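Local coordinates for uncharacterized protein (Parabacteroides merdae ATCC 43184, PDB 5BMT), which is of unknown function but combines an immunoglobulin-like fold with a region related to lipoprotein OB domains, at residues Asn64-Ala67 with Ser68-Gly71; Ala163-Arg166 with Glu167-Lys170; Thr213-Ala216 with Asp217-Ile221. One frame throughout, in Å; residues are numbered along the deposited sequence. Where two conformers were deposited one is given.

Interaction 1: Asn64-Ala67 with Ser68-Gly71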
ATOM      1  N   ASN A  64      -7.632 -12.739  25.896  1.00 23.76           N
ATOM      2  CA  ASN A  64      -7.384 -13.547  24.695  1.00 22.16           C
ATOM      3  C   ASN A  64      -7.760 -15.031  24.878  1.00 25.87           C
ATOM      4  O   ASN A  64      -7.593 -15.801  23.935  1.00 24.55           O
ATOM      5  CB  ASN A  64      -5.929 -13.393  24.235  1.00 20.38           C
ATOM      6  CG  ASN A  64      -5.775 -12.057  23.530  1.00 20.68           C
ATOM      7  OD1 ASN A  64      -6.707 -11.619  22.848  1.00 19.78           O
ATOM      8  ND2 ASN A  64      -4.626 -11.396  23.680  1.00 19.41           N
ATOM      9  N   ALA A  65      -8.356 -15.404  26.027  1.00 26.11           N
ATOM     10  CA  ALA A  65      -8.787 -16.787  26.280  1.00 27.37           C
ATOM     11  C   ALA A  65      -9.839 -17.247  25.263  1.00 31.62           C
ATOM     12  O   ALA A  65      -9.868 -18.428  24.933  1.00 31.30           O
ATOM     13  CB  ALA A  65      -9.343 -16.923  27.699  1.00 29.51           C
ATOM     14  N   ASN A  66     -10.673 -16.316  24.746  1.00 27.23           N
ATOM     15  CA  ASN A  66     -11.732 -16.626  23.783  1.00 26.72           C
ATOM     16  C   ASN A  66     -11.488 -15.951  22.435  1.00 25.34           C
ATOM     17  O   ASN A  66     -12.452 -15.641  21.724  1.00 25.06           O
ATOM     18  CB  ASN A  66     -13.098 -16.194  24.335  1.00 29.43           C
ATOM     19  CG  ASN A  66     -13.472 -16.880  25.628  1.00 51.17           C
ATOM     20  OD1 ASN A  66     -13.350 -18.098  25.766  1.00 41.75           O
ATOM     21  ND2 ASN A  66     -13.924 -16.107  26.606  1.00 46.46           N
ATOM     22  N   ALA A  67     -10.209 -15.734  22.065  1.00 22.09           N
ATOM     23  CA  ALA A  67      -9.860 -15.060  20.806  1.00 21.54           C
ATOM     24  C   ALA A  67     -10.491 -15.729  19.578  1.00 26.03           C
ATOM     25  O   ALA A  67     -10.942 -15.014  18.677  1.00 24.66           O
ATOM     26  CB  ALA A  67      -8.347 -14.998  20.635  1.00 23.00           C
ATOM     27  N   SER A  68     -10.543 -17.082  19.555  1.00 25.48           N
ATOM     28  CA  SER A  68     -11.128 -17.820  18.427  1.00 26.48           C
ATOM     29  C   SER A  68     -12.604 -17.425  18.200  1.00 30.37           C
ATOM     30  O   SER A  68     -13.001 -17.218  17.047  1.00 33.10           O
ATOM     31  CB  SER A  68     -10.987 -19.330  18.617  1.00 28.32           C
ATOM     32  OG  SER A  68     -11.597 -19.757  19.825  1.00 40.35           O
ATOM     33  N   THR A  69     -13.377 -17.262  19.282  1.00 25.94           N
ATOM     34  CA  THR A  69     -14.781 -16.891  19.127  0.70 26.44           C
ATOM     35  C   THR A  69     -14.908 -15.369  18.957  1.00 28.14           C
ATOM     36  O   THR A  69     -15.792 -14.929  18.225  1.00 27.55           O
ATOM     37  CB  THR A  69     -15.662 -17.454  20.243  0.70 36.27           C
ATOM     38  OG1 THR A  69     -15.129 -17.109  21.524  0.70 38.58           O
ATOM     39  CG2 THR A  69     -15.832 -18.967  20.132  0.70 36.33           C
ATOM     40  N   ASN A  70     -14.020 -14.572  19.572  1.00 23.23           N
ATOM     41  CA  ASN A  70     -14.064 -13.114  19.412  1.00 21.00           C
ATOM     42  C   ASN A  70     -13.792 -12.655  17.963  1.00 21.93           C
ATOM     43  O   ASN A  70     -14.377 -11.656  17.511  1.00 21.24           O
ATOM     44  CB  ASN A  70     -13.053 -12.430  20.323  1.00 21.90           C
ATOM     45  CG  ASN A  70     -13.347 -12.549  21.800  1.00 32.12           C
ATOM     46  OD1 ASN A  70     -14.482 -12.806  22.219  1.00 29.29           O
ATOM     47  ND2 ASN A  70     -12.324 -12.325  22.614  1.00 24.77           N
ATOM     48  N   GLY A  71     -12.883 -13.345  17.278  1.00 18.23           N
ATOM     49  CA  GLY A  71     -12.488 -13.012  15.906  1.00 16.86           C
ATOM     50  C   GLY A  71     -11.335 -12.016  15.803  1.00 18.34           C
ATOM     51  O   GLY A  71     -11.042 -11.485  14.723  1.00 19.45           O
TER
HETATM   52  O   HOH W   1      -9.597 -11.796  21.923  1.00 23.00           O
HETATM   53  O   HOH W   2      -9.204 -18.915  21.614  1.00 38.58           O
HETATM   54  O   HOH W   3     -11.450 -13.650  25.488  1.00 37.40           O
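Asn66 and Ala67 meet Asn70 and Gly71 through the backbone, in a worked example of how a beta turn starts a short helix. Residues 64-67 form a type I turn, and Asn66, at the N-cap position, turns its carbonyl into the helix. Asn66 O accepts from Asn70 N at 2.9 Å, nearly along the C=O axis, and more weakly from Thr69 N. Gly71 N bonds to Ala67 O at 2.9 Å, the next bond of the same short helix; Gly71 then leaves the helix with a positive phi of 89°.

The Asn66 amide swings clear of the helix and caps nothing. A water that accepts from Ser68 N at 3.1 Å stands where a capping group might otherwise lie. Asn70 has CG anti to its carbonyl carbon (chi1 -67°), which sends the amide back over Asn66 O, and ND2 donates to two waters. One, 2.9 Å from Asn70 ND2, also lies beside Asn64 OD1; the other, 3.3 Å from Asn70 ND2, accepts from Asn66 N as well. The Asn64 amide is itself fixed, by Val74 N and Asp58 O. An alanine in place of Asn70 would probably leave both waters without their shared donor and so weaken the tie between the short helix and Asn64. The chemistry thus points to a surface helix start in which one water probably substitutes for a side-chain cap at Ser68 N, while two others bridge the preceding turn to Asn70.

Interaction 2: Ala163-Arg166 with Glu167-Lys170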
ATOM      1  N   ALA A 163       5.400  10.743  -9.183  1.00 15.48           N
ATOM      2  CA  ALA A 163       5.386  11.710  -8.085  1.00 15.04           C
ATOM      3  C   ALA A 163       5.644  13.117  -8.562  1.00 17.06           C
ATOM      4  O   ALA A 163       6.465  13.310  -9.471  1.00 17.28           O
ATOM      5  CB  ALA A 163       6.463  11.352  -7.076  1.00 16.70           C
ATOM      6  N   GLN A 164       5.027  14.078  -7.877  1.00 15.64           N
ATOM      7  CA  GLN A 164       5.288  15.504  -8.100  1.00 15.33           C
ATOM      8  C   GLN A 164       5.692  16.132  -6.787  1.00 18.57           C
ATOM      9  O   GLN A 164       5.091  15.820  -5.756  1.00 18.06           O
ATOM     10  CB  GLN A 164       4.063  16.251  -8.654  1.00 16.98           C
ATOM     11  CG  GLN A 164       3.666  15.828 -10.069  1.00 19.74           C
ATOM     12  CD  GLN A 164       2.341  16.457 -10.441  1.00 30.16           C
ATOM     13  OE1 GLN A 164       1.286  16.094  -9.917  1.00 25.37           O
ATOM     14  NE2 GLN A 164       2.365  17.430 -11.345  1.00 24.25           N
ATOM     15  N   LYS A 165       6.689  17.027  -6.811  1.00 17.39           N
ATOM     16  CA  LYS A 165       7.064  17.743  -5.594  1.00 18.06           C
ATOM     17  C   LYS A 165       6.014  18.829  -5.334  1.00 20.40           C
ATOM     18  O   LYS A 165       5.689  19.585  -6.263  1.00 22.35           O
ATOM     19  CB  LYS A 165       8.475  18.355  -5.721  1.00 19.52           C
ATOM     20  CG  LYS A 165       9.084  18.757  -4.368  1.00 21.63           C
ATOM     21  CD  LYS A 165      10.373  19.588  -4.512  1.00 27.95           C
ATOM     22  CE  LYS A 165      11.498  18.879  -5.214  1.00 34.82           C
ATOM     23  NZ  LYS A 165      12.721  19.736  -5.265  1.00 34.67           N
ATOM     24  N   ARG A 166       5.480  18.888  -4.096  1.00 19.03           N
ATOM     25  CA  ARG A 166       4.493  19.927  -3.761  0.70 19.69           C
ATOM     26  C   ARG A 166       5.075  20.977  -2.809  1.00 24.64           C
ATOM     27  O   ARG A 166       4.668  22.143  -2.889  1.00 25.44           O
ATOM     28  CB  ARG A 166       3.215  19.323  -3.172  0.70 20.52           C
ATOM     29  CG  ARG A 166       2.499  18.346  -4.117  0.70 21.44           C
ATOM     30  CD  ARG A 166       1.821  18.974  -5.349  0.70 21.68           C
ATOM     31  NE  ARG A 166       0.705  19.857  -4.996  0.70 19.49           N
ATOM     32  CZ  ARG A 166      -0.547  19.459  -4.793  0.70 27.89           C
ATOM     33  NH1 ARG A 166      -0.877  18.180  -4.935  0.70 21.59           N
ATOM     34  NH2 ARG A 166      -1.494  20.344  -4.507  0.70 22.32           N
ATOM     35  N   GLU A 167       6.017  20.596  -1.930  1.00 21.92           N
ATOM     36  CA  GLU A 167       6.711  21.528  -1.013  1.00 22.21           C
ATOM     37  C   GLU A 167       8.185  21.200  -1.065  1.00 24.53           C
ATOM     38  O   GLU A 167       8.545  20.027  -0.981  1.00 20.88           O
ATOM     39  CB  GLU A 167       6.176  21.448   0.426  1.00 23.79           C
ATOM     40  CG  GLU A 167       4.729  21.900   0.591  1.00 31.57           C
ATOM     41  CD  GLU A 167       4.099  21.693   1.958  1.00 60.50           C
ATOM     42  OE1 GLU A 167       4.765  21.979   2.979  1.00 49.41           O
ATOM     43  OE2 GLU A 167       2.912  21.292   2.004  1.00 62.37           O
ATOM     44  N   GLU A 168       9.035  22.224  -1.213  1.00 23.69           N
ATOM     45  CA  GLU A 168      10.480  22.088  -1.385  1.00 23.93           C
ATOM     46  C   GLU A 168      11.194  21.470  -0.186  1.00 27.74           C
ATOM     47  O   GLU A 168      12.058  20.613  -0.372  1.00 27.81           O
ATOM     48  CB  GLU A 168      11.088  23.469  -1.697  1.00 26.10           C
ATOM     49  CG  GLU A 168      12.602  23.498  -1.903  1.00 34.51           C
ATOM     50  CD  GLU A 168      13.184  22.817  -3.127  1.00 57.21           C
ATOM     51  OE1 GLU A 168      12.407  22.334  -3.982  1.00 41.82           O
ATOM     52  OE2 GLU A 168      14.430  22.784  -3.234  1.00 56.36           O
ATOM     53  N   GLY A 169      10.828  21.880   1.018  1.00 25.32           N
ATOM     54  CA  GLY A 169      11.529  21.422   2.206  1.00 25.75           C
ATOM     55  C   GLY A 169      12.819  22.203   2.421  1.00 29.53           C
ATOM     56  O   GLY A 169      13.078  23.208   1.742  1.00 28.19           O
ATOM     57  N   LYS A 170      13.673  21.716   3.338  1.00 26.31           N
ATOM     58  CA  LYS A 170      14.920  22.406   3.703  1.00 27.76           C
ATOM     59  C   LYS A 170      16.039  21.428   4.064  1.00 31.42           C
ATOM     60  O   LYS A 170      15.795  20.232   4.203  1.00 30.24           O
ATOM     61  CB  LYS A 170      14.633  23.333   4.910  1.00 30.88           C
ATOM     62  CG  LYS A 170      14.080  22.596   6.132  1.00 37.83           C
ATOM     63  CD  LYS A 170      13.725  23.522   7.286  1.00 48.17           C
ATOM     64  CE  LYS A 170      13.216  22.732   8.468  1.00 57.47           C
ATOM     65  NZ  LYS A 170      12.808  23.615   9.591  1.00 68.51           N
TER
HETATM   66  O   HOH W   4      13.263  19.373  -2.437  1.00 28.96           O
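Lys165 and Glu168 join in a salt bridge at the end of a strand, an example of how a local irregularity brings opposite charges onto the same side. Lys165 NZ donates to Glu168 OE1 at 2.9 Å, approaching on the syn side but 35° out of the carboxylate plane. The grip is through a single oxygen, since Glu168 OE2 is 4.0 Å from Lys165 NZ. Both chains are folded to meet. Lys165 sets off with CG anti to the backbone N and bends at chi3 (-62°), while Glu168 bends at chi2, so that the two side chains cross obliquely.

A water adds a second link. It accepts from Lys165 NZ at 2.9 Å and donates to Glu168 O at 2.7 Å, tying the ammonium group to the main chain as well as to the side chain of the same glutamate.

The backbone helps account for this pairing. Arg166 and Glu167 both face Lys134 and both bond to its backbone, which makes a classic beta bulge near the C-terminal end of strand 153-167. The extra residue interrupts the alternation of side chains, so that Arg166 and Glu167 follow one another on one side and Lys165 and Glu168 come together on the other. Beyond them Gly169, with a positive phi, carries the chain into the loop.

The aliphatic part of Lys165 adds van der Waals contacts: CD lies 3.5 Å from Glu168 OE1, and CG is 3.7 Å from Glu167 O. On the bulge side, in one conformer, the guanidinium of Arg166 turns away from the loop and its NH1 bonds to Thr136 OG1 on the adjacent strand 134-140, while the side chain of Glu167 rests on Lys134.

Interaction 3: Thr213-Ala216 with Asp217-Ile221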
ATOM      1  N   THR A 213      15.048   7.467 -14.786  1.00 18.09           N
ATOM      2  CA  THR A 213      15.884   8.563 -15.293  1.00 17.33           C
ATOM      3  C   THR A 213      15.075   9.457 -16.205  1.00 20.09           C
ATOM      4  O   THR A 213      14.107   8.995 -16.817  1.00 19.31           O
ATOM      5  CB  THR A 213      17.135   8.075 -16.077  1.00 21.72           C
ATOM      6  OG1 THR A 213      16.737   7.421 -17.288  1.00 21.49           O
ATOM      7  CG2 THR A 213      18.081   7.201 -15.246  1.00 22.08           C
ATOM      8  N   PHE A 214      15.483  10.711 -16.324  1.00 20.66           N
ATOM      9  CA  PHE A 214      14.907  11.631 -17.306  1.00 20.21           C
ATOM     10  C   PHE A 214      15.781  11.653 -18.562  1.00 21.29           C
ATOM     11  O   PHE A 214      16.951  11.218 -18.533  1.00 23.31           O
ATOM     12  CB  PHE A 214      14.861  13.073 -16.760  1.00 22.80           C
ATOM     13  CG  PHE A 214      13.891  13.361 -15.646  1.00 22.73           C
ATOM     14  CD1 PHE A 214      12.521  13.211 -15.839  1.00 26.11           C
ATOM     15  CD2 PHE A 214      14.336  13.884 -14.441  1.00 23.82           C
ATOM     16  CE1 PHE A 214      11.618  13.512 -14.815  1.00 26.94           C
ATOM     17  CE2 PHE A 214      13.433  14.248 -13.445  1.00 24.69           C
ATOM     18  CZ  PHE A 214      12.084  14.027 -13.623  1.00 24.45           C
ATOM     19  N   ASN A 215      15.250  12.239 -19.639  1.00 19.71           N
ATOM     20  CA  ASN A 215      16.073  12.516 -20.819  1.00 20.82           C
ATOM     21  C   ASN A 215      16.994  13.730 -20.454  1.00 28.72           C
ATOM     22  O   ASN A 215      16.918  14.252 -19.338  1.00 27.55           O
ATOM     23  CB  ASN A 215      15.201  12.767 -22.047  1.00 23.56           C
ATOM     24  CG  ASN A 215      14.294  13.974 -21.959  1.00 27.99           C
ATOM     25  OD1 ASN A 215      14.146  14.608 -20.907  1.00 26.11           O
ATOM     26  ND2 ASN A 215      13.664  14.318 -23.074  1.00 29.26           N
ATOM     27  N   ALA A 216      17.857  14.171 -21.374  1.00 29.03           N
ATOM     28  CA  ALA A 216      18.846  15.224 -21.115  1.00 30.57           C
ATOM     29  C   ALA A 216      18.277  16.529 -20.539  1.00 36.13           C
ATOM     30  O   ALA A 216      18.922  17.115 -19.665  1.00 37.38           O
ATOM     31  CB  ALA A 216      19.616  15.535 -22.390  1.00 32.44           C
ATOM     32  N   ASP A 217      17.092  16.983 -20.992  1.00 31.79           N
ATOM     33  CA  ASP A 217      16.552  18.264 -20.510  1.00 31.90           C
ATOM     34  C   ASP A 217      15.367  18.097 -19.541  1.00 34.51           C
ATOM     35  O   ASP A 217      14.640  19.059 -19.276  1.00 34.49           O
ATOM     36  CB  ASP A 217      16.168  19.168 -21.706  1.00 35.25           C
ATOM     37  CG  ASP A 217      15.100  18.622 -22.632  1.00 44.38           C
ATOM     38  OD1 ASP A 217      14.618  17.490 -22.387  1.00 41.76           O
ATOM     39  OD2 ASP A 217      14.745  19.324 -23.603  1.00 52.19           O
ATOM     40  N   SER A 218      15.181  16.871 -18.999  1.00 29.48           N
ATOM     41  CA  SER A 218      14.134  16.545 -18.038  1.00 28.28           C
ATOM     42  C   SER A 218      12.699  16.848 -18.554  1.00 31.92           C
ATOM     43  O   SER A 218      11.802  17.143 -17.760  1.00 34.32           O
ATOM     44  CB  SER A 218      14.386  17.242 -16.697  1.00 32.08           C
ATOM     45  OG  SER A 218      15.641  16.859 -16.159  1.00 34.07           O
ATOM     46  N   THR A 219      12.461  16.699 -19.865  1.00 26.30           N
ATOM     47  CA  THR A 219      11.111  16.901 -20.406  1.00 25.57           C
ATOM     48  C   THR A 219      10.361  15.567 -20.575  1.00 26.14           C
ATOM     49  O   THR A 219       9.146  15.564 -20.790  1.00 25.88           O
ATOM     50  CB  THR A 219      11.153  17.647 -21.743  1.00 31.12           C
ATOM     51  OG1 THR A 219      12.003  16.945 -22.654  1.00 30.98           O
ATOM     52  CG2 THR A 219      11.593  19.102 -21.588  1.00 32.25           C
ATOM     53  N   LYS A 220      11.093  14.434 -20.530  1.00 22.68           N
ATOM     54  CA  LYS A 220      10.506  13.105 -20.690  1.00 21.81           C
ATOM     55  C   LYS A 220      11.166  12.110 -19.767  1.00 23.17           C
ATOM     56  O   LYS A 220      12.313  12.308 -19.354  1.00 20.62           O
ATOM     57  CB  LYS A 220      10.694  12.587 -22.128  1.00 23.71           C
ATOM     58  CG  LYS A 220      10.030  13.390 -23.234  1.00 31.52           C
ATOM     59  CD  LYS A 220      10.287  12.691 -24.567  1.00 39.25           C
ATOM     60  CE  LYS A 220       9.629  13.374 -25.739  1.00 58.79           C
ATOM     61  NZ  LYS A 220       9.655  12.516 -26.954  1.00 71.58           N
ATOM     62  N   ILE A 221      10.449  11.016 -19.465  1.00 20.87           N
ATOM     63  CA  ILE A 221      11.033   9.905 -18.731  1.00 18.99           C
ATOM     64  C   ILE A 221      11.815   9.077 -19.737  1.00 22.90           C
ATOM     65  O   ILE A 221      11.242   8.654 -20.752  1.00 23.67           O
ATOM     66  CB  ILE A 221       9.951   9.053 -18.022  1.00 20.12           C
ATOM     67  CG1 ILE A 221       9.021   9.914 -17.136  1.00 20.92           C
ATOM     68  CG2 ILE A 221      10.602   7.889 -17.247  1.00 19.39           C
ATOM     69  CD1 ILE A 221       9.689  10.859 -16.142  1.00 24.21           C
TER
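Phe214 and Ile221 form an antiparallel non-hydrogen-bonded pair, beyond which Asn215 N bonds to Lys220 O at 3.0 Å; a type I turn from Asn215 to Ser218, closed by Ser218 N to Asn215 O at 3.2 Å, begins the reversal, and Ser218, at positive phi, continues it. The loop illustrates how one asparagine can organise a hairpin end. With CG between the backbone N and the carbonyl carbon (chi1 63°), the Asn215 amide lies inside the loop. Its OD1 accepts from Thr219 N at 2.9 Å, in the carbonyl plane on a lone pair, and from Lys220 N at 3.1 Å, which comes from above that plane. In the amide plane, ND2 donates to Thr219 OG1 at 3.1 Å (166°). Thr219 OG1 donates to Asp217 OD1 at 2.7 Å, so amide, hydroxyl and carboxylate are linked in series and the amide's rotation is fixed.

The Phe214 ring packs against the returning chain: Ser218 CB lies over one face, Lys220 O meets the ring edge in its plane, and Ile221 CD1 approaches Phe214 CE1 obliquely at 3.5 Å.

The hairpin joins strands 203-214 and 221-233, with Thr213 OG1 bonded to Thr223 OG1 across them. Backbone bonds from Thr219 to Ala97 and from Ile221 to Ser95 tie it to the chain ahead of strand 101-102, and Phe214 packs on Leu103.

How the interactions relate
The three contacts come in series along the chain without touching. Interactions 2 and 3 share a sheet, where strands 153-167 and 203-214 are parallel neighbours; their centres are 18 Å apart and their nearest atoms about 7 Å. Interaction 1 lies on the opposite side of the chain's centre, within the region related to lipoprotein OB domains, its centre 46 Å from that of interaction 2 and 56 Å from that of interaction 3. With the function unknown, none can be placed against an active site. A bound sulfate, probably from the crystallisation liquor, sits about 6 Å from the side chain of Asn70. All three are surface contacts where chain direction or secondary structure changes.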